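PDB 3L23: sugar phosphate isomerase/epimerase from Parabacteroides distasonis, which binds a magnesium ion in a xylose isomerase-like TIM barrel and probably acts as a sugar or sugar-phosphate isomerase. Local coordinates for residues A49-G54 against S78-V83; A112-H117 against E156-G161; M129-T134 against F162-H167. All coordinates share one frame; numbering follows the deposited sequence.

Contact 1: A49-G54 against S78-V83; sequences AGYGKG and SHVNPV. With EDO (1,2-ethanediol), chain E.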
ATOM      1  N   ALA A  49       7.772   2.820  -3.784  1.00 29.90           N
ATOM      2  CA  ALA A  49       6.989   2.581  -4.974  1.00 30.08           C
ATOM      3  C   ALA A  49       8.001   2.567  -6.065  1.00 31.23           C
ATOM      4  O   ALA A  49       9.125   3.075  -5.890  1.00 32.26           O
ATOM      5  CB  ALA A  49       5.992   3.682  -5.219  1.00 29.28           C
ATOM      6  N   GLY A  50       7.659   1.967  -7.192  1.00 30.41           N
ATOM      7  CA  GLY A  50       8.560   2.042  -8.345  1.00 31.36           C
ATOM      8  C   GLY A  50       9.711   1.050  -8.359  1.00 31.54           C
ATOM      9  O   GLY A  50      10.663   1.216  -9.141  1.00 32.42           O
ATOM     10  N   TYR A  51       9.640   0.030  -7.504  1.00 31.56           N
ATOM     11  CA  TYR A  51      10.582  -1.077  -7.601  1.00 31.81           C
ATOM     12  C   TYR A  51      10.415  -1.825  -8.942  1.00 32.51           C
ATOM     13  O   TYR A  51       9.299  -2.084  -9.392  1.00 33.21           O
ATOM     14  CB  TYR A  51      10.423  -2.076  -6.456  1.00 31.92           C
ATOM     15  CG  TYR A  51      11.070  -3.412  -6.787  1.00 32.57           C
ATOM     16  CD1 TYR A  51      12.431  -3.617  -6.584  1.00 31.58           C
ATOM     17  CD2 TYR A  51      10.326  -4.456  -7.354  1.00 33.56           C
ATOM     18  CE1 TYR A  51      13.042  -4.821  -6.943  1.00 31.34           C
ATOM     19  CE2 TYR A  51      10.926  -5.668  -7.696  1.00 30.82           C
ATOM     20  CZ  TYR A  51      12.276  -5.840  -7.478  1.00 30.95           C
ATOM     21  OH  TYR A  51      12.907  -7.014  -7.805  1.00 32.65           O
ATOM     22  N   GLY A  52      11.521  -2.169  -9.574  1.00 32.10           N
ATOM     23  CA  GLY A  52      11.497  -3.089 -10.691  1.00 33.52           C
ATOM     24  C   GLY A  52      12.896  -3.512 -11.076  1.00 34.68           C
ATOM     25  O   GLY A  52      13.760  -2.674 -11.191  1.00 34.91           O
ATOM     26  N   LYS A  53      13.090  -4.804 -11.300  1.00 36.36           N
ATOM     27  CA  LYS A  53      14.351  -5.343 -11.754  1.00 37.73           C
ATOM     28  C   LYS A  53      15.572  -4.793 -10.984  1.00 36.87           C
ATOM     29  O   LYS A  53      16.505  -4.287 -11.568  1.00 37.81           O
ATOM     30  CB  LYS A  53      14.455  -5.070 -13.265  1.00 38.52           C
ATOM     31  CG  LYS A  53      13.233  -5.612 -14.048  1.00 41.15           C
ATOM     32  CD  LYS A  53      13.339  -5.410 -15.567  1.00 40.82           C
ATOM     33  CE  LYS A  53      12.266  -6.254 -16.289  1.00 42.34           C
ATOM     34  NZ  LYS A  53      12.551  -6.461 -17.737  1.00 45.01           N
ATOM     35  N   GLY A  54      15.541  -4.909  -9.659  1.00 36.09           N
ATOM     36  CA  GLY A  54      16.650  -4.505  -8.821  1.00 34.66           C
ATOM     37  C   GLY A  54      16.896  -3.020  -8.704  1.00 33.81           C
ATOM     38  O   GLY A  54      17.988  -2.619  -8.264  1.00 33.99           O
ATOM     39  N   SER A  78       7.236  -1.820   0.863  1.00 30.48           N
ATOM     40  CA  SER A  78       7.312  -1.591  -0.581  1.00 30.48           C
ATOM     41  C   SER A  78       6.042  -2.051  -1.293  1.00 31.02           C
ATOM     42  O   SER A  78       5.544  -3.133  -1.008  1.00 31.90           O
ATOM     43  CB  SER A  78       8.531  -2.316  -1.171  1.00 30.19           C
ATOM     44  OG  SER A  78       8.698  -2.122  -2.570  1.00 30.86           O
ATOM     45  N   HIS A  79       5.587  -1.223  -2.245  1.00 29.66           N
ATOM     46  CA  HIS A  79       4.462  -1.480  -3.125  1.00 29.74           C
ATOM     47  C   HIS A  79       4.937  -2.013  -4.437  1.00 30.30           C
ATOM     48  O   HIS A  79       5.687  -1.371  -5.138  1.00 30.18           O
ATOM     49  CB  HIS A  79       3.661  -0.214  -3.416  1.00 29.75           C
ATOM     50  CG  HIS A  79       2.629   0.076  -2.399  1.00 29.51           C
ATOM     51  ND1 HIS A  79       1.557   0.907  -2.645  1.00 31.60           N
ATOM     52  CD2 HIS A  79       2.484  -0.369  -1.135  1.00 30.62           C
ATOM     53  CE1 HIS A  79       0.800   0.960  -1.566  1.00 29.77           C
ATOM     54  NE2 HIS A  79       1.340   0.203  -0.633  1.00 32.03           N
ATOM     55  N   VAL A  80       4.467  -3.199  -4.796  1.00 29.89           N
ATOM     56  CA  VAL A  80       4.866  -3.808  -6.028  1.00 31.31           C
ATOM     57  C   VAL A  80       3.661  -4.491  -6.676  1.00 31.91           C
ATOM     58  O   VAL A  80       2.758  -4.949  -5.985  1.00 31.98           O
ATOM     59  CB  VAL A  80       5.978  -4.861  -5.807  1.00 32.28           C
ATOM     60  CG1 VAL A  80       7.245  -4.193  -5.218  1.00 31.28           C
ATOM     61  CG2 VAL A  80       5.465  -6.010  -4.907  1.00 32.68           C
ATOM     62  N   ASN A  81       3.643  -4.553  -7.993  1.00 32.86           N
ATOM     63  CA  ASN A  81       2.567  -5.236  -8.699  1.00 34.58           C
ATOM     64  C   ASN A  81       3.118  -6.271  -9.682  1.00 33.52           C
ATOM     65  O   ASN A  81       4.028  -5.931 -10.449  1.00 33.22           O
ATOM     66  CB  ASN A  81       1.759  -4.227  -9.521  1.00 35.06           C
ATOM     67  CG  ASN A  81       0.846  -3.380  -8.693  1.00 36.23           C
ATOM     68  OD1 ASN A  81      -0.091  -3.869  -7.991  1.00 38.04           O
ATOM     69  ND2 ASN A  81       1.119  -2.083  -8.746  1.00 34.02           N
ATOM     70  N   PRO A  82       2.596  -7.512  -9.676  1.00 33.66           N
ATOM     71  CA  PRO A  82       3.037  -8.504 -10.663  1.00 33.71           C
ATOM     72  C   PRO A  82       3.010  -8.061 -12.118  1.00 34.20           C
ATOM     73  O   PRO A  82       2.015  -7.493 -12.606  1.00 32.88           O
ATOM     74  CB  PRO A  82       2.054  -9.669 -10.455  1.00 33.69           C
ATOM     75  CG  PRO A  82       1.703  -9.567  -9.015  1.00 34.80           C
ATOM     76  CD  PRO A  82       1.663  -8.116  -8.701  1.00 34.07           C
ATOM     77  N   VAL A  83       4.126  -8.326 -12.786  1.00 34.03           N
ATOM     78  CA  VAL A  83       4.279  -8.039 -14.203  1.00 35.52           C
ATOM     79  C   VAL A  83       4.919  -9.219 -14.888  1.00 36.68           C
ATOM     80  O   VAL A  83       5.613 -10.020 -14.258  1.00 36.12           O
ATOM     81  CB  VAL A  83       5.180  -6.790 -14.492  1.00 34.73           C
ATOM     82  CG1 VAL A  83       4.515  -5.473 -14.050  1.00 36.32           C
ATOM     83  CG2 VAL A  83       6.559  -6.964 -13.875  1.00 35.89           C
TER
HETATM   84  C1  EDO E   4      10.613  -8.258 -11.312  1.00 48.40           C
HETATM   85  O1  EDO E   4      11.243  -8.847 -10.183  1.00 48.87           O
HETATM   86  C2  EDO E   4      10.429  -6.793 -10.978  1.00 48.75           C
HETATM   87  O2  EDO E   4      10.341  -5.984 -12.148  1.00 48.25           O
HETATM   88  O   HOH W   1       5.103   0.554  -7.274  1.00 29.58           O
HETATM   89  O   HOH W   2       8.229  -0.334  -4.798  1.00 18.45           O
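Tyr-51 meets Val-80 through carbon alone: ring atom CD2 of Tyr-51 lies 3.8 Å from CG1 of Val-80, which also sits near Tyr-51 CB, and the two side chains run at a slant to each other. CG of Tyr-51 stands anti to the backbone N (chi1 162°), beside the carbonyl carbon, and ring atom CD2 faces the valine methyl. Ethanediol, probably carried over from crystallisation, adds its C2 at 3.5 Å from Tyr-51 CE2 and, from its O1, a weak hydrogen bond to the tyrosine OH, whose strongest partner is Asp-116.

Elsewhere the two backbones communicate through water. One water accepts from Gly-50 N and donates to His-79 O, both at 2.9 Å. A second accepts from Tyr-51 N at 3.1 Å, donates to His-79 O at 2.8 Å, and is hydrogen-bonded to Ser-78 OG, a hydroxyl also bonded to His-117. His-79 O is thus gripped by two waters. Gly-50 has phi 82°, where a CB would run into the carbonyl O of Ala-49.

Further out, the ring of His-79 turns away from this interface: NE2 bonds to Glu-214, and the ring packs against His-165 and His-242, both magnesium ligands. Strands 45-52 and 74-79 are parallel neighbours in the barrel, and the nearest CA atoms separate from 5.1 Å at Ala-49 and His-79 to 6.5 Å at Tyr-51 and Val-80. With no direct hydrogen bond between these segments, the chemistry implies splaying strand ends joined by hydrated polar groups and one aromatic-aliphatic touch.

Contact 2: A112-H117 against E156-G161; sequences ATAADH and EGIATG. With EDO (1,2-ethanediol), chain E.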
ATOM      1  N   ALA A 112      11.313 -13.625  -7.328  1.00 29.71           N
ATOM      2  CA  ALA A 112      12.378 -12.654  -7.658  1.00 29.85           C
ATOM      3  C   ALA A 112      12.233 -11.360  -6.876  1.00 30.01           C
ATOM      4  O   ALA A 112      13.211 -10.817  -6.373  1.00 30.35           O
ATOM      5  CB  ALA A 112      12.356 -12.366  -9.126  1.00 30.28           C
ATOM      6  N   THR A 113      11.012 -10.847  -6.784  1.00 28.68           N
ATOM      7  CA  THR A 113      10.744  -9.611  -6.068  1.00 27.73           C
ATOM      8  C   THR A 113      10.975  -9.746  -4.555  1.00 28.11           C
ATOM      9  O   THR A 113      11.595  -8.868  -3.941  1.00 27.30           O
ATOM     10  CB  THR A 113       9.309  -9.168  -6.394  1.00 27.69           C
ATOM     11  OG1 THR A 113       9.227  -9.043  -7.825  1.00 28.92           O
ATOM     12  CG2 THR A 113       8.926  -7.839  -5.691  1.00 27.29           C
ATOM     13  N   ALA A 114      10.513 -10.831  -3.960  1.00 27.86           N
ATOM     14  CA  ALA A 114      10.687 -11.067  -2.530  1.00 28.59           C
ATOM     15  C   ALA A 114      12.178 -11.254  -2.186  1.00 28.85           C
ATOM     16  O   ALA A 114      12.650 -10.726  -1.165  1.00 30.26           O
ATOM     17  CB  ALA A 114       9.866 -12.291  -2.068  1.00 28.27           C
ATOM     18  N   ALA A 115      12.917 -11.959  -3.045  1.00 29.12           N
ATOM     19  CA  ALA A 115      14.358 -12.129  -2.866  1.00 28.81           C
ATOM     20  C   ALA A 115      15.055 -10.772  -2.806  1.00 29.81           C
ATOM     21  O   ALA A 115      15.875 -10.547  -1.909  1.00 30.27           O
ATOM     22  CB  ALA A 115      14.962 -13.011  -3.972  1.00 28.36           C
ATOM     23  N   ASP A 116      14.694  -9.864  -3.718  1.00 29.33           N
ATOM     24  CA  ASP A 116      15.229  -8.502  -3.729  1.00 29.42           C
ATOM     25  C   ASP A 116      14.866  -7.735  -2.474  1.00 29.53           C
ATOM     26  O   ASP A 116      15.702  -7.047  -1.909  1.00 31.08           O
ATOM     27  CB  ASP A 116      14.762  -7.714  -4.981  1.00 29.18           C
ATOM     28  CG  ASP A 116      15.645  -7.962  -6.225  1.00 30.69           C
ATOM     29  OD1 ASP A 116      16.700  -8.630  -6.121  1.00 31.07           O
ATOM     30  OD2 ASP A 116      15.297  -7.443  -7.313  1.00 32.44           O
ATOM     31  N   HIS A 117      13.624  -7.854  -2.038  1.00 30.02           N
ATOM     32  CA  HIS A 117      13.175  -7.103  -0.850  1.00 30.84           C
ATOM     33  C   HIS A 117      13.753  -7.657   0.450  1.00 31.48           C
ATOM     34  O   HIS A 117      13.926  -6.881   1.392  1.00 31.18           O
ATOM     35  CB  HIS A 117      11.666  -6.972  -0.823  1.00 30.62           C
ATOM     36  CG  HIS A 117      11.173  -5.977  -1.821  1.00 30.80           C
ATOM     37  ND1 HIS A 117      11.060  -6.268  -3.165  1.00 29.99           N
ATOM     38  CD2 HIS A 117      10.808  -4.684  -1.683  1.00 31.25           C
ATOM     39  CE1 HIS A 117      10.631  -5.198  -3.808  1.00 32.67           C
ATOM     40  NE2 HIS A 117      10.481  -4.217  -2.937  1.00 31.70           N
ATOM     41  N   GLU A 156      11.406 -16.738   0.675  1.00 30.68           N
ATOM     42  CA  GLU A 156      12.513 -15.846   0.334  1.00 31.42           C
ATOM     43  C   GLU A 156      12.996 -15.014   1.521  1.00 31.95           C
ATOM     44  O   GLU A 156      13.984 -14.268   1.396  1.00 33.65           O
ATOM     45  CB  GLU A 156      12.128 -14.925  -0.836  1.00 31.58           C
ATOM     46  CG  GLU A 156      11.886 -15.672  -2.126  1.00 31.26           C
ATOM     47  CD  GLU A 156      13.037 -16.570  -2.522  1.00 32.86           C
ATOM     48  OE1 GLU A 156      14.197 -16.117  -2.410  1.00 33.05           O
ATOM     49  OE2 GLU A 156      12.795 -17.735  -2.929  1.00 32.89           O
ATOM     50  N   GLY A 157      12.311 -15.101   2.658  1.00 31.77           N
ATOM     51  CA  GLY A 157      12.785 -14.438   3.865  1.00 32.32           C
ATOM     52  C   GLY A 157      12.007 -13.280   4.422  1.00 32.94           C
ATOM     53  O   GLY A 157      12.490 -12.631   5.336  1.00 33.69           O
ATOM     54  N   ILE A 158      10.820 -13.006   3.886  1.00 33.08           N
ATOM     55  CA  ILE A 158       9.967 -11.925   4.378  1.00 32.79           C
ATOM     56  C   ILE A 158       8.828 -12.556   5.182  1.00 32.37           C
ATOM     57  O   ILE A 158       7.839 -13.002   4.623  1.00 32.14           O
ATOM     58  CB  ILE A 158       9.461 -11.056   3.212  1.00 32.88           C
ATOM     59  CG1 ILE A 158      10.675 -10.487   2.440  1.00 33.12           C
ATOM     60  CG2 ILE A 158       8.584  -9.920   3.705  1.00 32.24           C
ATOM     61  CD1 ILE A 158      10.314  -9.563   1.278  1.00 34.83           C
ATOM     62  N   ALA A 159       9.012 -12.612   6.499  1.00 32.54           N
ATOM     63  CA  ALA A 159       8.158 -13.382   7.387  1.00 32.35           C
ATOM     64  C   ALA A 159       6.715 -12.918   7.425  1.00 32.27           C
ATOM     65  O   ALA A 159       5.822 -13.690   7.778  1.00 32.12           O
ATOM     66  CB  ALA A 159       8.724 -13.361   8.775  1.00 32.77           C
ATOM     67  N   THR A 160       6.484 -11.649   7.131  1.00 32.36           N
ATOM     68  CA  THR A 160       5.108 -11.106   7.096  1.00 32.16           C
ATOM     69  C   THR A 160       4.213 -11.655   5.982  1.00 32.33           C
ATOM     70  O   THR A 160       2.998 -11.501   6.048  1.00 31.73           O
ATOM     71  CB  THR A 160       5.110  -9.570   7.010  1.00 33.14           C
ATOM     72  OG1 THR A 160       5.931  -9.147   5.910  1.00 31.97           O
ATOM     73  CG2 THR A 160       5.610  -8.960   8.319  1.00 33.89           C
ATOM     74  N   GLY A 161       4.792 -12.296   4.977  1.00 32.10           N
ATOM     75  CA  GLY A 161       4.022 -12.869   3.889  1.00 31.38           C
ATOM     76  C   GLY A 161       3.524 -11.838   2.882  1.00 30.67           C
ATOM     77  O   GLY A 161       4.281 -10.944   2.468  1.00 29.90           O
TER
HETATM   78  C1  EDO E   4      10.613  -8.258 -11.312  1.00 48.40           C
HETATM   79  O1  EDO E   4      11.243  -8.847 -10.183  1.00 48.87           O
HETATM   80  C2  EDO E   4      10.429  -6.793 -10.978  1.00 48.75           C
HETATM   81  O2  EDO E   4      10.341  -5.984 -12.148  1.00 48.25           O
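The Schellman motif at Gly-157, which closes helix 136-155, brings Glu-156 and Ile-158 against Ala-114, Ala-115 and His-117 of helix 103-119. Gly-157 takes a phi of 112°, at which a CB would be jammed against the carbonyl O of Glu-156, and the chain can then turn toward strand 162-165.

Glu-156 lies on the helix with its aliphatic part. Its CB is 3.7 Å from Ala-114 CB, and its CG is 3.9 Å from the same methyl. The chain then bends at chi2 (-54°), which swings CD round, and OE1 comes to rest 3.6 Å from Ala-115 CB. An alanine here would keep the CB contact but would probably open a gap beside Ala-114 where CG had packed and leave the Ala-115 methyl without its carboxylate cover.

Ile-158 reaches in chiefly with CD1, 3.6 Å from Ala-114 O and 3.6 Å from His-117 CB. No hydrogen bond crosses the interface; carbon-carbon packing carries it, with one carboxylate oxygen and one carbonyl oxygen resting against carbon.

The imidazole of His-117 leads away from the isoleucine. ND1 donates to Thr-113 O of its own helix at 2.8 Å with an N-H...O angle of 166°; the oxygen lies in the ring plane, whereas the donor stands above the carbonyl plane. That same oxygen also accepts from His-117 N at 3.0 Å. NE2 is hydrogen-bonded to Ser-78 OG, and bonds at both ring nitrogens would limit rotation of the ring.

Ala-114 and His-117 both also touch Leu-125, and the face of helix 103-119 that carries them meets both strand 124-127 and the loop that leads from helix 136-155 into strand 162-165.

Contact 3: M129-T134 against F162-H167; sequences MMPTIT and FGYHNH. With MG (magnesium ion), chain B.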
HETATM    1  N   MSE A 129      -2.642  -2.858  -6.209  1.00 31.79           N
HETATM    2  CA  MSE A 129      -3.649  -2.775  -7.257  1.00 32.49           C
HETATM    3  C   MSE A 129      -4.488  -4.052  -7.348  1.00 30.97           C
HETATM    4  O   MSE A 129      -3.962  -5.133  -7.313  1.00 30.89           O
HETATM    5  CB  MSE A 129      -3.012  -2.502  -8.636  1.00 33.75           C
HETATM    6  CG  MSE A 129      -4.022  -2.209  -9.766  1.00 36.17           C
HETATM    7 SE   MSE A 129      -5.116  -0.529  -9.340  0.75 48.75          SE
HETATM    8  CE  MSE A 129      -3.691   0.381  -8.741  1.00 28.06           C
HETATM    9  N   MSE A 130      -5.805  -3.887  -7.464  1.00 30.35           N
HETATM   10  CA  MSE A 130      -6.715  -5.013  -7.550  1.00 28.94           C
HETATM   11  C   MSE A 130      -6.652  -5.693  -8.920  1.00 29.76           C
HETATM   12  O   MSE A 130      -6.693  -5.012  -9.977  1.00 29.53           O
HETATM   13  CB  MSE A 130      -8.166  -4.538  -7.302  1.00 30.14           C
HETATM   14  CG  MSE A 130      -9.083  -5.667  -6.927  1.00 27.56           C
HETATM   15 SE   MSE A 130     -10.945  -5.113  -6.777  0.75 29.72          SE
HETATM   16  CE  MSE A 130     -11.369  -4.960  -8.484  1.00 30.63           C
ATOM     17  N   PRO A 131      -6.530  -7.055  -8.939  1.00 29.22           N
ATOM     18  CA  PRO A 131      -6.735  -7.759 -10.196  1.00 29.27           C
ATOM     19  C   PRO A 131      -8.161  -7.596 -10.705  1.00 29.61           C
ATOM     20  O   PRO A 131      -9.030  -7.073 -10.016  1.00 28.58           O
ATOM     21  CB  PRO A 131      -6.468  -9.245  -9.850  1.00 30.03           C
ATOM     22  CG  PRO A 131      -5.792  -9.255  -8.571  1.00 30.10           C
ATOM     23  CD  PRO A 131      -6.168  -7.977  -7.844  1.00 30.48           C
ATOM     24  N   THR A 132      -8.378  -8.011 -11.930  1.00 28.95           N
ATOM     25  CA  THR A 132      -9.726  -8.032 -12.462  1.00 29.98           C
ATOM     26  C   THR A 132     -10.603  -9.005 -11.664  1.00 30.03           C
ATOM     27  O   THR A 132     -10.319 -10.210 -11.647  1.00 29.59           O
ATOM     28  CB  THR A 132      -9.704  -8.491 -13.922  1.00 30.21           C
ATOM     29  OG1 THR A 132      -8.906  -7.576 -14.683  1.00 30.42           O
ATOM     30  CG2 THR A 132     -11.112  -8.563 -14.515  1.00 28.76           C
ATOM     31  N   ILE A 133     -11.652  -8.485 -11.018  1.00 28.77           N
ATOM     32  CA  ILE A 133     -12.605  -9.293 -10.263  1.00 28.56           C
ATOM     33  C   ILE A 133     -14.040  -8.799 -10.558  1.00 28.85           C
ATOM     34  O   ILE A 133     -14.375  -7.652 -10.197  1.00 28.64           O
ATOM     35  CB  ILE A 133     -12.375  -9.234  -8.755  1.00 28.45           C
ATOM     36  CG1 ILE A 133     -10.948  -9.716  -8.387  1.00 29.11           C
ATOM     37  CG2 ILE A 133     -13.454 -10.052  -8.034  1.00 28.92           C
ATOM     38  CD1 ILE A 133     -10.493  -9.415  -6.933  1.00 27.42           C
ATOM     39  N   THR A 134     -14.832  -9.626 -11.231  1.00 29.05           N
ATOM     40  CA  THR A 134     -16.242  -9.317 -11.518  1.00 29.55           C
ATOM     41  C   THR A 134     -17.249 -10.354 -11.015  1.00 30.46           C
ATOM     42  O   THR A 134     -18.477 -10.160 -11.158  1.00 30.57           O
ATOM     43  CB  THR A 134     -16.450  -9.111 -13.020  1.00 29.24           C
ATOM     44  OG1 THR A 134     -16.184 -10.322 -13.719  1.00 31.34           O
ATOM     45  CG2 THR A 134     -15.519  -8.033 -13.540  1.00 31.01           C
ATOM     46  N   PHE A 162       2.244 -11.955   2.524  1.00 30.53           N
ATOM     47  CA  PHE A 162       1.628 -11.152   1.469  1.00 30.17           C
ATOM     48  C   PHE A 162       0.736 -10.072   2.071  1.00 30.84           C
ATOM     49  O   PHE A 162      -0.201 -10.378   2.827  1.00 31.35           O
ATOM     50  CB  PHE A 162       0.792 -12.056   0.530  1.00 30.45           C
ATOM     51  CG  PHE A 162       0.100 -11.312  -0.570  1.00 29.82           C
ATOM     52  CD1 PHE A 162       0.756 -11.051  -1.780  1.00 30.71           C
ATOM     53  CD2 PHE A 162      -1.181 -10.847  -0.408  1.00 28.82           C
ATOM     54  CE1 PHE A 162       0.106 -10.380  -2.811  1.00 31.61           C
ATOM     55  CE2 PHE A 162      -1.816 -10.139  -1.451  1.00 27.84           C
ATOM     56  CZ  PHE A 162      -1.162  -9.915  -2.627  1.00 29.60           C
ATOM     57  N   GLY A 163       1.031  -8.809   1.768  1.00 30.18           N
ATOM     58  CA  GLY A 163       0.166  -7.713   2.172  1.00 29.41           C
ATOM     59  C   GLY A 163      -0.628  -7.187   1.000  1.00 29.75           C
ATOM     60  O   GLY A 163      -0.124  -7.149  -0.127  1.00 30.20           O
ATOM     61  N   TYR A 164      -1.841  -6.705   1.278  1.00 29.68           N
ATOM     62  CA  TYR A 164      -2.734  -6.172   0.246  1.00 29.69           C
ATOM     63  C   TYR A 164      -3.234  -4.773   0.601  1.00 30.57           C
ATOM     64  O   TYR A 164      -3.812  -4.578   1.682  1.00 30.75           O
ATOM     65  CB  TYR A 164      -3.950  -7.103   0.018  1.00 29.89           C
ATOM     66  CG  TYR A 164      -4.781  -6.639  -1.174  1.00 28.40           C
ATOM     67  CD1 TYR A 164      -4.384  -6.901  -2.470  1.00 29.08           C
ATOM     68  CD2 TYR A 164      -5.904  -5.821  -0.978  1.00 30.45           C
ATOM     69  CE1 TYR A 164      -5.120  -6.410  -3.547  1.00 28.07           C
ATOM     70  CE2 TYR A 164      -6.628  -5.347  -2.039  1.00 30.15           C
ATOM     71  CZ  TYR A 164      -6.216  -5.645  -3.316  1.00 31.90           C
ATOM     72  OH  TYR A 164      -6.924  -5.192  -4.397  1.00 29.21           O
ATOM     73  N   HIS A 165      -3.041  -3.831  -0.336  1.00 30.89           N
ATOM     74  CA  HIS A 165      -3.505  -2.430  -0.216  1.00 30.53           C
ATOM     75  C   HIS A 165      -4.671  -2.192  -1.163  1.00 30.47           C
ATOM     76  O   HIS A 165      -4.631  -2.497  -2.366  1.00 29.30           O
ATOM     77  CB  HIS A 165      -2.333  -1.447  -0.481  1.00 30.76           C
ATOM     78  CG  HIS A 165      -2.743  -0.042  -0.838  1.00 29.20           C
ATOM     79  ND1 HIS A 165      -3.277   0.279  -2.070  1.00 30.30           N
ATOM     80  CD2 HIS A 165      -2.643   1.133  -0.161  1.00 30.91           C
ATOM     81  CE1 HIS A 165      -3.509   1.581  -2.130  1.00 33.64           C
ATOM     82  NE2 HIS A 165      -3.131   2.124  -0.983  1.00 29.39           N
ATOM     83  N   ASN A 166      -5.730  -1.573  -0.633  1.00 30.67           N
ATOM     84  CA  ASN A 166      -6.941  -1.336  -1.368  1.00 30.28           C
ATOM     85  C   ASN A 166      -7.068   0.092  -1.879  1.00 31.35           C
ATOM     86  O   ASN A 166      -6.480   1.017  -1.309  1.00 30.75           O
ATOM     87  CB  ASN A 166      -8.155  -1.552  -0.476  1.00 31.18           C
ATOM     88  CG  ASN A 166      -8.188  -0.566   0.706  1.00 32.42           C
ATOM     89  OD1 ASN A 166      -7.403  -0.679   1.681  1.00 31.59           O
ATOM     90  ND2 ASN A 166      -9.122   0.408   0.639  1.00 31.98           N
ATOM     91  N   HIS A 167      -7.825   0.233  -2.967  1.00 30.23           N
ATOM     92  CA  HIS A 167      -8.444   1.514  -3.326  1.00 30.67           C
ATOM     93  C   HIS A 167      -9.948   1.374  -3.038  1.00 29.50           C
ATOM     94  O   HIS A 167     -10.308   0.832  -1.992  1.00 30.20           O
ATOM     95  CB  HIS A 167      -8.133   1.957  -4.751  1.00 30.67           C
ATOM     96  CG  HIS A 167      -6.669   2.186  -5.009  1.00 31.42           C
ATOM     97  ND1 HIS A 167      -5.788   1.154  -5.233  1.00 33.24           N
ATOM     98  CD2 HIS A 167      -5.941   3.326  -5.109  1.00 33.47           C
ATOM     99  CE1 HIS A 167      -4.576   1.638  -5.451  1.00 32.14           C
ATOM    100  NE2 HIS A 167      -4.635   2.957  -5.384  1.00 31.28           N
TER
HETATM  101 MG    MG B   1      -2.843   4.319  -0.638  1.00 16.51          MG
HETATM  102  O   HOH W   3      -3.878   4.669  -2.464  1.00 20.44           O
HETATM  103  O   HOH W   4      -1.148   3.883  -2.229  1.00 21.55           O
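Tyr-164 pushes its hydroxyl against selenomethionine Met-130, OH lying 3.2 Å from CA and an equal 3.2 Å from CB of that residue. The backbone carbon CA approaches at the edge of the tyrosine ring, near its plane, while Met-129 O comes to the ring at a slant. This is packing of an oxygen on carbon; the polar partner of the tyrosine OH is Glu-170.

The second touch is a Met-aromatic one between Met-129 and His-167, made here by the selenium of selenomethionine. CB of Met-129 points away from the strand, but the chain bends at chi2 and again at chi3 (42°), and the latter swings CE back to 3.6 Å from His-167 CE1. SE stands 5.0 Å from the ring centroid and 40° off the ring normal, an oblique approach, with the two side chains crossing at about a right angle.

His-167 in turn carries CE1 of His-165 over one face, 3.5 Å above the plane and offset toward the rim. His-165 NE2 binds the magnesium ion at 2.2 Å, and Asp-216, His-242, Glu-275 and two waters complete the site. Asn-166 ND2 donates to His-167 O at 2.9 Å.

With no hydrogen bond between the two segments, the chemistry implies that the contact depends on packing beside the metal, while hydrogen bonds of His-165 ND1 to Pro-128 O, just ahead of Met-129, and of the backbone N of Asp-216 to Asn-166 OD1 are consistent with positioning those two ligands.

Contact 1 joins the ends of two barrel strands, and contact 3 sets the loop after strand 124-127 against the end of strand 162-165; both are partly buried, with centres about 12 and 10 Å from the centre of the chain. Contact 2 is farther out, at about 16 Å, yet most of its touching residues are buried; it joins a helix to a helix-strand loop. Its chemistry is mainly aliphatic, with one carboxylate resting on a methyl, whereas contact 1 is bridged by water and contact 3 pairs methionine and aromatic side chains beside the metal. Contacts 1 and 2 touch directly through Tyr-51 and His-117, and a weak hydrogen bond from Met-129 N to Asn-81 OD1 joins contacts 1 and 3.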